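Local coordinates for protein putative glucoamylase (Bacteroides caccae ATCC 43185, PDB 4QT9) that is a putative glucoamylase of alpha/alpha toroid fold and probably hydrolyses glycosidic bonds in glucose-containing chains, at residues Lys180-Trp188 and Val223-Gly231; Asp26-Trp37 and Ala76-Val86. All coordinates share one frame; numbering follows the deposited sequence.

Contact 1. Residues Lys180-Trp188 and Val223-Gly231; sequences KGGQNVLYW and VPAAVYHDG
Asn184 O, facing helix 225-232, accepts a hydrogen bond from a water whose O lies 2.8 Å away; the same water also reaches Asp230 O through a weak bond. Gly231 N stands 3.0 Å from Asn184 O too, but its N-H points badly for that oxygen and instead makes a weak bond to Val227 O within the wider pi-type turn 227-231. A second water ties the side chains together: it donates to Asp230 OD2 at 2.9 Å from its O and accepts weakly from Asn184 ND2. The two side chains lie alongside each other, pointing the same way, with amide and carboxylate planes turned 86° apart. Asn184 OD1 sits 3.7 Å from Ala226 CB and takes a weak hydrogen bond from Arg179 NH2. Gly231 suits the close approach of the two segments: a CB would strike Asn184 O and Val185 CA, and Val227 O of its own turn as well, whereas its bare CA lies 3.8 Å from Val185 CG2. Beyond these polar groups the contact turns apolar. Val227 sets CG1 anti to its N (chi1 170°), bringing that methyl to 3.8 Å from Leu186 CG, and Leu186 CD2 meets Val223 CG1 more loosely. Tyr212 of helix 209-217 touches Val185 and Val227, and its OH accepts from Leu186 N, while Ala215 backs Leu186 and Val223, so the segment before strand 189-190 is packed against helices 209-217 and 225-232.

Contact 2. Residues Asp26-Trp37 and Ala76-Val86; sequences DTVQRRTFLYFW and AILAGIDRGYV
Tyr85 lies against Phe33 and Arg30 and is easiest to trace outward from its CB, which rests over the Phe33 ring, 4.1 Å from the ring centroid. With chi1 at -69° its CG is anti to the carbonyl carbon, and chi2 near zero turns an edge of the ring to the Phe33 face: CD2 comes to 3.6 Å from Phe33 CG in an edge-to-face pair, planes at 66°. Trp37 CB covers the opposite face of Phe33. In the conformer given, Arg30 CG lies over the tyrosine face, 3.6 Å from Tyr85 CZ; a second conformer is modelled, so this contact is less certain. At the tip, OH lies 3.4 Å from Gln29 CB. Cutting Tyr85 back to an alanine would keep the CB over Phe33 but would probably cost that ring the CD2 edge and open a gap between Phe33 and Gln29. This is helix-on-helix packing in an alpha/alpha toroid: the axes of 26-37 and 76-83 approach to 9.3 Å, their directions 124° apart, and a Schellman motif at Gly84 ends helix 67-83 and turns Tyr85 and Val86 back onto helix 21-37. Val86 CG1 then sits over the Trp37 six-membered ring, 3.5 Å from Trp37 CE2. Gly80 CA, bare of any side chain, admits Phe33 CE1 at 3.7 Å. Gln29 crosses Arg83 nearly at right angles without a bond between them; Gln29 NE2 and Arg83 NE both go to Glu403 of helix 392-406, and Gln29 OE1 to Arg406.

Overall arrangement
Contact 2 comes first along the chain and is complete before contact 1 begins. Their centres are about 37 Å apart, the nearest atoms about 18 Å, and they lie on opposite sides of the chain's centre without touching. Contact 2 joins helix 21-37 to the end of helix 67-83, near helices 88-104 and 392-406; contact 1 sets the loop after helix 157-172 against helix 225-232, beside helix 209-217. Helix 135-152 borders both, through Leu135 and Val136 at its start for contact 1 and Val148 and Tyr151 near its end for contact 2. The pair therefore samples opposite sides of the molecule: packed helices on one, a loop held on a short helix on the other.

Contact 1. Residues Lys180-Trp188 and Val223-Gly231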
loop_
_atom_site.group_PDB
_atom_site.type_symbol
_atom_site.label_atom_id
_atom_site.label_comp_id
_atom_site.label_asym_id
_atom_site.label_seq_id
_atom_site.Cartn_x
_atom_site.Cartn_y
_atom_site.Cartn_z
ATOM N N LYS A 180 16.421 14.028 10.811
ATOM C CA LYS A 180 17.884 13.983 11.000
ATOM C C LYS A 180 18.399 15.325 11.571
ATOM O O LYS A 180 19.073 16.086 10.880
ATOM C CB LYS A 180 18.581 13.622 9.663
ATOM C CG LYS A 180 20.093 13.439 9.741
ATOM C CD LYS A 180 20.678 13.114 8.361
ATOM C CE LYS A 180 22.175 13.240 8.378
ATOM N NZ LYS A 180 22.768 12.802 7.095
ATOM N N GLY A 181 18.025 15.620 12.809
ATOM C CA GLY A 181 18.435 16.852 13.481
ATOM C C GLY A 181 17.792 18.142 12.987
ATOM O O GLY A 181 18.424 19.196 13.058
ATOM N N GLY A 182 16.526 18.091 12.570
ATOM C CA GLY A 182 15.778 19.288 12.187
ATOM C C GLY A 182 15.829 19.751 10.739
ATOM O O GLY A 182 15.519 20.909 10.456
ATOM N N GLN A 183 16.141 18.867 9.796
ATOM C CA GLN A 183 16.138 19.268 8.387
ATOM C C GLN A 183 14.678 19.370 7.925
ATOM O O GLN A 183 13.798 18.845 8.608
ATOM C CB GLN A 183 16.957 18.261 7.535
ATOM C CG GLN A 183 18.431 18.150 7.967
ATOM C CD GLN A 183 19.242 17.265 7.063
ATOM O OE1 GLN A 183 18.896 17.045 5.915
ATOM N NE2 GLN A 183 20.341 16.723 7.561
ATOM N N ASN A 184 14.407 20.062 6.822
ATOM C CA ASN A 184 13.024 20.182 6.320
ATOM C C ASN A 184 12.751 19.132 5.247
ATOM O O ASN A 184 12.452 19.434 4.093
ATOM C CB ASN A 184 12.736 21.601 5.832
ATOM C CG ASN A 184 12.681 22.563 6.984
ATOM O OD1 ASN A 184 12.067 22.294 8.025
ATOM N ND2 ASN A 184 13.369 23.663 6.854
ATOM N N VAL A 185 12.856 17.869 5.666
ATOM C CA VAL A 185 12.686 16.668 4.832
ATOM C C VAL A 185 12.627 15.474 5.778
ATOM O O VAL A 185 13.147 15.555 6.899
ATOM C CB VAL A 185 13.852 16.542 3.796
ATOM C CG1 VAL A 185 15.198 16.276 4.490
ATOM C CG2 VAL A 185 13.554 15.483 2.725
ATOM N N LEU A 186 12.029 14.369 5.325
ATOM C CA LEU A 186 12.002 13.127 6.091
ATOM C C LEU A 186 12.911 12.109 5.431
ATOM O O LEU A 186 12.843 11.933 4.218
ATOM C CB LEU A 186 10.568 12.562 6.197
ATOM C CG LEU A 186 9.587 13.384 7.019
ATOM C CD1 LEU A 186 8.165 12.938 6.749
ATOM C CD2 LEU A 186 9.931 13.296 8.511
ATOM N N TYR A 187 13.752 11.444 6.222
ATOM C CA TYR A 187 14.622 10.370 5.736
ATOM C C TYR A 187 13.888 9.037 5.849
ATOM O O TYR A 187 13.100 8.824 6.777
ATOM C CB TYR A 187 15.945 10.340 6.514
ATOM C CG TYR A 187 16.900 11.426 6.077
ATOM C CD1 TYR A 187 16.760 12.736 6.537
ATOM C CD2 TYR A 187 17.948 11.148 5.205
ATOM C CE1 TYR A 187 17.626 13.746 6.120
ATOM C CE2 TYR A 187 18.815 12.153 4.774
ATOM C CZ TYR A 187 18.660 13.447 5.247
ATOM O OH TYR A 187 19.528 14.427 4.851
ATOM N N TRP A 188 14.122 8.141 4.883
ATOM C CA TRP A 188 13.469 6.848 4.827
ATOM C C TRP A 188 13.865 5.943 6.008
ATOM O O TRP A 188 12.993 5.289 6.597
ATOM C CB TRP A 188 13.835 6.152 3.488
ATOM C CG TRP A 188 12.885 5.069 3.060
ATOM C CD1 TRP A 188 12.501 3.974 3.788
ATOM C CD2 TRP A 188 12.320 4.898 1.749
ATOM N NE1 TRP A 188 11.678 3.168 3.036
ATOM C CE2 TRP A 188 11.579 3.692 1.767
ATOM C CE3 TRP A 188 12.371 5.651 0.553
ATOM C CZ2 TRP A 188 10.855 3.244 0.653
ATOM C CZ3 TRP A 188 11.621 5.231 -0.533
ATOM C CH2 TRP A 188 10.871 4.042 -0.480
ATOM N N VAL A 223 5.612 17.106 12.487
ATOM C CA VAL A 223 6.658 17.890 11.866
ATOM C C VAL A 223 6.119 19.256 11.385
ATOM O O VAL A 223 4.925 19.358 11.071
ATOM C CB VAL A 223 7.331 17.112 10.700
ATOM C CG1 VAL A 223 7.919 15.795 11.189
ATOM C CG2 VAL A 223 6.377 16.897 9.532
ATOM N N PRO A 224 6.997 20.289 11.269
ATOM C CA PRO A 224 6.547 21.582 10.681
ATOM C C PRO A 224 6.072 21.421 9.232
ATOM O O PRO A 224 6.544 20.513 8.554
ATOM C CB PRO A 224 7.801 22.455 10.711
ATOM C CG PRO A 224 8.783 21.752 11.551
ATOM C CD PRO A 224 8.437 20.313 11.602
ATOM N N ALA A 225 5.196 22.329 8.729
ATOM C CA ALA A 225 4.723 22.275 7.336
ATOM C C ALA A 225 5.873 22.415 6.351
ATOM O O ALA A 225 5.801 21.835 5.270
ATOM C CB ALA A 225 3.685 23.342 7.070
ATOM N N ALA A 226 6.956 23.123 6.747
ATOM C CA ALA A 226 8.154 23.321 5.906
ATOM C C ALA A 226 8.757 21.976 5.459
ATOM O O ALA A 226 9.304 21.880 4.359
ATOM C CB ALA A 226 9.195 24.146 6.652
ATOM N N VAL A 227 8.624 20.946 6.287
ATOM C CA VAL A 227 9.118 19.589 5.982
ATOM C C VAL A 227 8.428 19.077 4.707
ATOM O O VAL A 227 9.115 18.530 3.846
ATOM C CB VAL A 227 8.962 18.629 7.187
ATOM C CG1 VAL A 227 9.239 17.171 6.799
ATOM C CG2 VAL A 227 9.870 19.064 8.327
ATOM N N TYR A 228 7.101 19.315 4.558
ATOM C CA TYR A 228 6.340 18.931 3.351
ATOM C C TYR A 228 6.660 19.846 2.147
ATOM O O TYR A 228 6.876 19.336 1.066
ATOM C CB TYR A 228 4.828 18.968 3.639
ATOM C CG TYR A 228 3.948 18.698 2.433
ATOM C CD1 TYR A 228 3.721 17.399 1.988
ATOM C CD2 TYR A 228 3.284 19.734 1.783
ATOM C CE1 TYR A 228 2.902 17.142 0.894
ATOM C CE2 TYR A 228 2.464 19.490 0.684
ATOM C CZ TYR A 228 2.294 18.194 0.227
ATOM O OH TYR A 228 1.509 17.945 -0.876
ATOM N N HIS A 229 6.677 21.179 2.327
ATOM C CA HIS A 229 6.899 22.145 1.251
ATOM C C HIS A 229 8.351 22.161 0.739
ATOM O O HIS A 229 8.551 22.208 -0.487
ATOM C CB HIS A 229 6.443 23.536 1.694
ATOM C CG HIS A 229 4.951 23.618 1.800
ATOM N ND1 HIS A 229 4.138 23.512 0.672
ATOM C CD2 HIS A 229 4.164 23.702 2.889
ATOM C CE1 HIS A 229 2.894 23.552 1.113
ATOM N NE2 HIS A 229 2.857 23.675 2.438
ATOM N N ASP A 230 9.354 22.088 1.646
ATOM C CA ASP A 230 10.777 22.073 1.250
ATOM C C ASP A 230 11.271 20.670 0.869
ATOM O O ASP A 230 12.122 20.567 -0.010
ATOM C CB ASP A 230 11.704 22.623 2.374
ATOM C CG ASP A 230 11.472 24.053 2.861
ATOM O OD1 ASP A 230 10.531 24.718 2.358
ATOM O OD2 ASP A 230 12.234 24.509 3.744
ATOM N N GLY A 231 10.818 19.627 1.579
ATOM C CA GLY A 231 11.252 18.241 1.374
ATOM C C GLY A 231 10.469 17.441 0.361
ATOM O O GLY A 231 11.033 17.007 -0.656
HETATM O O HOH W 1 14.594 20.120 2.420
HETATM O O HOH W 2 15.024 23.902 3.982
#

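Contact 2. Residues Asp26-Trp37 and Ala76-Val86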
loop_
_atom_site.group_PDB
_atom_site.type_symbol
_atom_site.label_atom_id
_atom_site.label_comp_id
_atom_site.label_asym_id
_atom_site.label_seq_id
_atom_site.Cartn_x
_atom_site.Cartn_y
_atom_site.Cartn_z
ATOM N N ASP A 26 -17.330 -9.792 -5.146
ATOM C CA ASP A 26 -17.535 -10.510 -3.881
ATOM C C ASP A 26 -16.554 -11.688 -3.744
ATOM O O ASP A 26 -15.876 -11.808 -2.713
ATOM C CB ASP A 26 -18.983 -11.010 -3.766
ATOM C CG ASP A 26 -19.849 -10.163 -2.840
ATOM O OD1 ASP A 26 -19.434 -9.941 -1.659
ATOM O OD2 ASP A 26 -20.955 -9.744 -3.277
ATOM N N THR A 27 -16.455 -12.531 -4.797
ATOM C CA THR A 27 -15.528 -13.676 -4.856
ATOM C C THR A 27 -14.058 -13.220 -4.723
ATOM O O THR A 27 -13.325 -13.814 -3.938
ATOM C CB THR A 27 -15.726 -14.456 -6.171
ATOM O OG1 THR A 27 -17.093 -14.836 -6.267
ATOM C CG2 THR A 27 -14.819 -15.682 -6.279
ATOM N N VAL A 28 -13.632 -12.197 -5.505
ATOM C CA VAL A 28 -12.247 -11.696 -5.482
ATOM C C VAL A 28 -11.946 -11.161 -4.066
ATOM O O VAL A 28 -10.899 -11.490 -3.499
ATOM C CB VAL A 28 -11.962 -10.654 -6.605
ATOM C CG1 VAL A 28 -10.564 -10.015 -6.463
ATOM C CG2 VAL A 28 -12.119 -11.304 -7.984
ATOM N N GLN A 29 -12.895 -10.428 -3.477
ATOM C CA GLN A 29 -12.742 -9.871 -2.129
ATOM C C GLN A 29 -12.636 -10.957 -1.085
ATOM O O GLN A 29 -11.682 -10.919 -0.309
ATOM C CB GLN A 29 -13.888 -8.934 -1.779
ATOM C CG GLN A 29 -13.436 -7.558 -1.396
ATOM C CD GLN A 29 -14.609 -6.743 -0.935
ATOM O OE1 GLN A 29 -15.685 -6.704 -1.564
ATOM N NE2 GLN A 29 -14.435 -6.122 0.200
ATOM N N ARG A 30 -13.580 -11.931 -1.076
ATOM C CA ARG A 30 -13.567 -13.022 -0.098
ATOM C C ARG A 30 -12.243 -13.796 -0.127
ATOM O O ARG A 30 -11.664 -14.035 0.935
ATOM C CB ARG A 30 -14.750 -13.978 -0.299
ATOM C CG ARG A 30 -15.695 -13.991 0.896
ATOM C CD ARG A 30 -15.947 -15.371 1.478
ATOM N NE ARG A 30 -16.646 -15.304 2.768
ATOM C CZ ARG A 30 -17.964 -15.165 2.918
ATOM N NH1 ARG A 30 -18.752 -15.054 1.856
ATOM N NH2 ARG A 30 -18.501 -15.128 4.130
ATOM N N ARG A 31 -11.734 -14.143 -1.328
ATOM C CA ARG A 31 -10.485 -14.901 -1.437
ATOM C C ARG A 31 -9.255 -14.079 -1.052
ATOM O O ARG A 31 -8.380 -14.613 -0.380
ATOM C CB ARG A 31 -10.322 -15.496 -2.832
ATOM C CG ARG A 31 -11.244 -16.684 -3.041
ATOM C CD ARG A 31 -10.637 -17.620 -4.028
ATOM N NE ARG A 31 -11.635 -18.539 -4.553
ATOM C CZ ARG A 31 -11.377 -19.490 -5.439
ATOM N NH1 ARG A 31 -10.138 -19.667 -5.898
ATOM N NH2 ARG A 31 -12.348 -20.279 -5.871
ATOM N N THR A 32 -9.178 -12.812 -1.469
ATOM C CA THR A 32 -8.037 -11.932 -1.152
ATOM C C THR A 32 -7.953 -11.724 0.355
ATOM O O THR A 32 -6.857 -11.747 0.916
ATOM C CB THR A 32 -8.139 -10.610 -1.925
ATOM O OG1 THR A 32 -8.313 -10.940 -3.296
ATOM C CG2 THR A 32 -6.886 -9.757 -1.789
ATOM N N PHE A 33 -9.115 -11.591 1.008
ATOM C CA PHE A 33 -9.247 -11.488 2.463
ATOM C C PHE A 33 -8.596 -12.715 3.133
ATOM O O PHE A 33 -7.915 -12.559 4.140
ATOM C CB PHE A 33 -10.742 -11.391 2.857
ATOM C CG PHE A 33 -11.040 -11.659 4.321
ATOM C CD1 PHE A 33 -10.849 -10.668 5.281
ATOM C CD2 PHE A 33 -11.537 -12.894 4.734
ATOM C CE1 PHE A 33 -11.130 -10.916 6.632
ATOM C CE2 PHE A 33 -11.819 -13.139 6.082
ATOM C CZ PHE A 33 -11.604 -12.153 7.025
ATOM N N LEU A 34 -8.776 -13.930 2.538
ATOM C CA LEU A 34 -8.213 -15.159 3.114
ATOM C C LEU A 34 -6.664 -15.140 3.169
ATOM O O LEU A 34 -6.125 -15.802 4.069
ATOM C CB LEU A 34 -8.707 -16.421 2.412
ATOM C CG LEU A 34 -10.200 -16.723 2.495
ATOM C CD1 LEU A 34 -10.494 -18.054 1.873
ATOM C CD2 LEU A 34 -10.714 -16.697 3.912
ATOM N N TYR A 35 -5.956 -14.329 2.292
ATOM C CA TYR A 35 -4.486 -14.170 2.379
ATOM C C TYR A 35 -4.144 -13.675 3.780
ATOM O O TYR A 35 -3.166 -14.102 4.383
ATOM C CB TYR A 35 -3.897 -13.162 1.305
ATOM C CG TYR A 35 -2.381 -12.941 1.402
ATOM C CD1 TYR A 35 -1.843 -12.042 2.317
ATOM C CD2 TYR A 35 -1.488 -13.719 0.666
ATOM C CE1 TYR A 35 -0.458 -11.929 2.511
ATOM C CE2 TYR A 35 -0.102 -13.538 0.777
ATOM C CZ TYR A 35 0.411 -12.656 1.710
ATOM O OH TYR A 35 1.779 -12.520 1.872
ATOM N N PHE A 36 -4.906 -12.696 4.254
ATOM C CA PHE A 36 -4.614 -12.035 5.525
ATOM C C PHE A 36 -5.265 -12.743 6.709
ATOM O O PHE A 36 -4.713 -12.686 7.807
ATOM C CB PHE A 36 -5.026 -10.571 5.449
ATOM C CG PHE A 36 -4.244 -9.853 4.372
ATOM C CD1 PHE A 36 -2.896 -9.546 4.555
ATOM C CD2 PHE A 36 -4.833 -9.551 3.146
ATOM C CE1 PHE A 36 -2.160 -8.921 3.537
ATOM C CE2 PHE A 36 -4.096 -8.924 2.133
ATOM C CZ PHE A 36 -2.766 -8.621 2.338
ATOM N N TRP A 37 -6.387 -13.440 6.484
ATOM C CA TRP A 37 -7.064 -14.172 7.538
ATOM C C TRP A 37 -6.384 -15.522 7.786
ATOM O O TRP A 37 -5.875 -15.750 8.885
ATOM C CB TRP A 37 -8.568 -14.350 7.249
ATOM C CG TRP A 37 -9.302 -14.811 8.470
ATOM C CD1 TRP A 37 -9.699 -16.085 8.756
ATOM C CD2 TRP A 37 -9.501 -14.054 9.670
ATOM N NE1 TRP A 37 -10.211 -16.146 10.029
ATOM C CE2 TRP A 37 -10.091 -14.916 10.617
ATOM C CE3 TRP A 37 -9.245 -12.713 10.034
ATOM C CZ2 TRP A 37 -10.465 -14.479 11.894
ATOM C CZ3 TRP A 37 -9.600 -12.287 11.303
ATOM C CH2 TRP A 37 -10.216 -13.157 12.212
ATOM N N ALA A 76 -7.715 -4.799 5.061
ATOM C CA ALA A 76 -8.365 -5.929 4.391
ATOM C C ALA A 76 -9.190 -6.753 5.423
ATOM O O ALA A 76 -10.319 -7.147 5.128
ATOM C CB ALA A 76 -7.325 -6.800 3.694
ATOM N N ILE A 77 -8.663 -6.942 6.646
ATOM C CA ILE A 77 -9.364 -7.684 7.697
ATOM C C ILE A 77 -10.599 -6.866 8.173
ATOM O O ILE A 77 -11.681 -7.436 8.344
ATOM C CB ILE A 77 -8.380 -8.035 8.833
ATOM C CG1 ILE A 77 -7.391 -9.127 8.365
ATOM C CG2 ILE A 77 -9.140 -8.486 10.104
ATOM C CD1 ILE A 77 -6.139 -9.404 9.315
ATOM N N LEU A 78 -10.438 -5.525 8.300
ATOM C CA LEU A 78 -11.494 -4.576 8.699
ATOM C C LEU A 78 -12.694 -4.637 7.728
ATOM O O LEU A 78 -13.841 -4.740 8.162
ATOM C CB LEU A 78 -10.898 -3.161 8.749
ATOM C CG LEU A 78 -11.502 -2.126 9.685
ATOM C CD1 LEU A 78 -11.425 -2.559 11.134
ATOM C CD2 LEU A 78 -10.734 -0.854 9.574
ATOM N N ALA A 79 -12.419 -4.639 6.430
ATOM C CA ALA A 79 -13.438 -4.783 5.391
ATOM C C ALA A 79 -14.171 -6.143 5.525
ATOM O O ALA A 79 -15.391 -6.201 5.353
ATOM C CB ALA A 79 -12.797 -4.663 4.008
ATOM N N GLY A 80 -13.430 -7.197 5.876
ATOM C CA GLY A 80 -13.973 -8.542 6.076
ATOM C C GLY A 80 -14.912 -8.612 7.267
ATOM O O GLY A 80 -15.989 -9.218 7.194
ATOM N N ILE A 81 -14.509 -7.984 8.377
ATOM C CA ILE A 81 -15.320 -7.896 9.588
ATOM C C ILE A 81 -16.623 -7.164 9.241
ATOM O O ILE A 81 -17.697 -7.644 9.584
ATOM C CB ILE A 81 -14.540 -7.169 10.737
ATOM C CG1 ILE A 81 -13.266 -7.935 11.162
ATOM C CG2 ILE A 81 -15.442 -6.894 11.951
ATOM C CD1 ILE A 81 -12.259 -7.034 11.998
ATOM N N ASP A 82 -16.523 -6.016 8.540
ATOM C CA ASP A 82 -17.687 -5.206 8.183
ATOM C C ASP A 82 -18.673 -5.958 7.294
ATOM O O ASP A 82 -19.881 -5.792 7.461
ATOM C CB ASP A 82 -17.267 -3.889 7.503
ATOM C CG ASP A 82 -18.374 -2.843 7.529
ATOM O OD1 ASP A 82 -18.755 -2.408 8.639
ATOM O OD2 ASP A 82 -18.880 -2.485 6.447
ATOM N N ARG A 83 -18.173 -6.806 6.385
ATOM C CA ARG A 83 -19.023 -7.591 5.486
ATOM C C ARG A 83 -19.555 -8.865 6.149
ATOM O O ARG A 83 -20.500 -9.468 5.636
ATOM C CB ARG A 83 -18.273 -7.941 4.202
ATOM C CG ARG A 83 -18.064 -6.709 3.343
ATOM C CD ARG A 83 -17.912 -7.022 1.878
ATOM N NE ARG A 83 -17.849 -5.764 1.142
ATOM C CZ ARG A 83 -18.850 -5.255 0.434
ATOM N NH1 ARG A 83 -19.981 -5.936 0.283
ATOM N NH2 ARG A 83 -18.715 -4.077 -0.163
ATOM N N GLY A 84 -18.966 -9.263 7.270
ATOM C CA GLY A 84 -19.390 -10.475 7.965
ATOM C C GLY A 84 -18.717 -11.747 7.476
ATOM O O GLY A 84 -19.292 -12.836 7.592
ATOM N N TYR A 85 -17.482 -11.625 6.947
ATOM C CA TYR A 85 -16.652 -12.760 6.538
ATOM C C TYR A 85 -16.265 -13.564 7.809
ATOM O O TYR A 85 -16.211 -14.785 7.798
ATOM C CB TYR A 85 -15.396 -12.265 5.796
ATOM C CG TYR A 85 -15.598 -11.638 4.426
ATOM C CD1 TYR A 85 -16.843 -11.649 3.804
ATOM C CD2 TYR A 85 -14.525 -11.109 3.719
ATOM C CE1 TYR A 85 -17.027 -11.078 2.543
ATOM C CE2 TYR A 85 -14.694 -10.539 2.456
ATOM C CZ TYR A 85 -15.945 -10.535 1.863
ATOM O OH TYR A 85 -16.102 -10.033 0.584
ATOM N N VAL A 86 -16.011 -12.846 8.900
ATOM C CA VAL A 86 -15.707 -13.369 10.233
ATOM C C VAL A 86 -16.655 -12.682 11.212
ATOM O O VAL A 86 -17.184 -11.612 10.896
ATOM C CB VAL A 86 -14.212 -13.197 10.623
ATOM C CG1 VAL A 86 -13.325 -14.056 9.734
ATOM C CG2 VAL A 86 -13.770 -11.743 10.560
#